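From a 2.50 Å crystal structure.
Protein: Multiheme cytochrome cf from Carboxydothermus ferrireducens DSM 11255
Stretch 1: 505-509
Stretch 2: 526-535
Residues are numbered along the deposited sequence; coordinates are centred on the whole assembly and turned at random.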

# COMPACT_ATOMS: atom_id res chain seq x y z
N GLY A 505 -26.42 -15.85 16.53
CA GLY A 505 -27.19 -15.55 17.72
C GLY A 505 -28.65 -15.91 17.58
O GLY A 505 -29.25 -16.42 18.53
N PHE A 506 -29.23 -15.64 16.41
CA PHE A 506 -30.64 -15.92 16.15
C PHE A 506 -30.99 -17.34 16.55
O PHE A 506 -30.22 -18.28 16.30
CB PHE A 506 -30.95 -15.70 14.66
CG PHE A 506 -30.46 -16.80 13.76
CD1 PHE A 506 -29.18 -16.75 13.23
CD2 PHE A 506 -31.27 -17.87 13.44
CE1 PHE A 506 -28.72 -17.77 12.40
CE2 PHE A 506 -30.82 -18.88 12.61
CZ PHE A 506 -29.55 -18.83 12.09
N THR A 507 -32.14 -17.51 17.18
CA THR A 507 -32.56 -18.80 17.69
C THR A 507 -33.82 -19.26 16.98
O THR A 507 -34.33 -18.60 16.07
CB THR A 507 -32.76 -18.75 19.21
OG1 THR A 507 -33.64 -17.67 19.53
CG2 THR A 507 -31.43 -18.56 19.93
N ALA A 508 -34.31 -20.44 17.39
CA ALA A 508 -35.47 -21.04 16.74
C ALA A 508 -36.72 -20.17 16.85
O ALA A 508 -37.67 -20.38 16.09
CB ALA A 508 -35.74 -22.42 17.34
N THR A 509 -36.74 -19.22 17.78
CA THR A 509 -37.92 -18.37 17.95
C THR A 509 -37.62 -16.91 17.61
O THR A 509 -37.97 -16.01 18.37
CB THR A 509 -38.45 -18.48 19.38
OG1 THR A 509 -37.40 -18.17 20.30
CG2 THR A 509 -38.96 -19.89 19.66
N GLN A 526 -24.85 -24.95 9.80
CA GLN A 526 -24.83 -24.94 11.27
C GLN A 526 -25.71 -23.78 11.74
O GLN A 526 -25.26 -22.63 11.80
CB GLN A 526 -23.41 -24.81 11.80
CG GLN A 526 -22.46 -25.91 11.34
CD GLN A 526 -21.14 -25.88 12.08
OE1 GLN A 526 -21.10 -25.89 13.31
NE2 GLN A 526 -20.04 -25.85 11.33
N LEU A 527 -26.95 -24.10 12.11
CA LEU A 527 -27.90 -23.06 12.51
C LEU A 527 -27.77 -22.67 13.97
O LEU A 527 -28.18 -21.57 14.34
CB LEU A 527 -29.32 -23.53 12.22
CG LEU A 527 -29.58 -23.80 10.74
CD1 LEU A 527 -31.04 -24.14 10.49
CD2 LEU A 527 -29.14 -22.62 9.89
N GLY A 528 -27.20 -23.53 14.81
CA GLY A 528 -27.03 -23.21 16.21
C GLY A 528 -27.68 -24.21 17.14
O GLY A 528 -28.51 -25.02 16.72
N ALA A 529 -27.30 -24.15 18.42
CA ALA A 529 -27.75 -25.14 19.39
C ALA A 529 -29.27 -25.18 19.50
O ALA A 529 -29.87 -26.26 19.47
CB ALA A 529 -27.12 -24.87 20.75
N SER A 530 -29.91 -24.01 19.60
CA SER A 530 -31.35 -23.95 19.87
C SER A 530 -32.20 -24.57 18.77
O SER A 530 -33.41 -24.71 18.95
CB SER A 530 -31.79 -22.50 20.10
OG SER A 530 -32.05 -21.86 18.87
N PHE A 531 -31.61 -24.94 17.63
CA PHE A 531 -32.35 -25.68 16.62
C PHE A 531 -32.28 -27.18 16.84
O PHE A 531 -32.86 -27.94 16.05
CB PHE A 531 -31.85 -25.31 15.22
CG PHE A 531 -32.23 -23.91 14.79
CD1 PHE A 531 -31.60 -22.81 15.33
CD2 PHE A 531 -33.23 -23.70 13.86
CE1 PHE A 531 -31.95 -21.53 14.95
CE2 PHE A 531 -33.59 -22.43 13.47
CZ PHE A 531 -32.95 -21.34 14.02
N THR A 532 -31.58 -27.61 17.90
CA THR A 532 -31.57 -29.01 18.30
C THR A 532 -32.98 -29.54 18.50
O THR A 532 -33.32 -30.61 17.96
CB THR A 532 -30.71 -29.18 19.57
OG1 THR A 532 -29.81 -30.28 19.40
CG2 THR A 532 -31.54 -29.39 20.84
N ALA A 533 -33.85 -28.77 19.17
CA ALA A 533 -35.13 -29.32 19.59
C ALA A 533 -36.03 -29.61 18.40
O ALA A 533 -36.93 -30.45 18.48
CB ALA A 533 -35.81 -28.36 20.58
N LEU A 534 -35.76 -28.96 17.27
CA LEU A 534 -36.61 -29.03 16.10
C LEU A 534 -36.20 -30.13 15.14
O LEU A 534 -36.75 -30.22 14.04
CB LEU A 534 -36.63 -27.67 15.38
CG LEU A 534 -37.19 -26.46 16.15
CD1 LEU A 534 -36.29 -25.97 17.29
CD2 LEU A 534 -37.51 -25.32 15.21
N GLY A 535 -35.25 -30.97 15.55
CA GLY A 535 -34.88 -32.15 14.80
C GLY A 535 -34.01 -31.90 13.59
O GLY A 535 -33.91 -32.77 12.73

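This is a small, largely apolar contact between two loop-rich segments of one chain, pinned by a single hydrogen bond from backbone to side chain and burying 314 Å² summed over both sides. The hydrogen bond runs from Ala508 N to Ser530 OG, at 3.1 Å with an N-H...O angle of 146°. Ser530 lies in the 3-10 segment 529-531, where Phe531 N reaches back to Gly528 O at 3.2 Å. The Ser530 CA-to-CB bond points toward the other stretch, and chi1 of 85° (p) places the hydroxyl beside the amide, so a short polar side chain suffices to satisfy a backbone donor that no strand pairing serves. The same oxygen packs against Thr507, with Thr507 CB 3.2 Å from Ser530 OG.

Phe531 and Phe506 contribute similar areas, 58 and 60 Å². The CB of Phe531 leaves sideways, but chi1 of -71° (m) brings the ring end nearer, against the backbone of stretch 1: Phe531 CE1 is 3.6 Å from both Thr507 C and Ala508 N, and Ala508 CA sits over one ring face. Phe506 meets this ring rim to rim, with planes at 71°, centroids 5.7 Å apart and Phe506 CE2 3.5 Å from Phe531 CZ; neither ring covers the other's face. Farther along, Phe506 CZ approaches Leu527 O at 3.8 Å and Leu527 CD2 at 4.4 Å.

Ala508 is buried and has the largest area covered by the opposing stretch, 72 Å². Its methyl meets two apolar groups lying about a right angle apart, with Ala508 CB 3.6 Å from Leu534 CD1 and 4.4 Å from Phe531 CE2, so a compact side chain suits this close approach. Gly528, at phi/psi 123/164°, adopts a backbone conformation in which a CB would jam against the preceding carbonyl oxygen, which by itself calls for glycine.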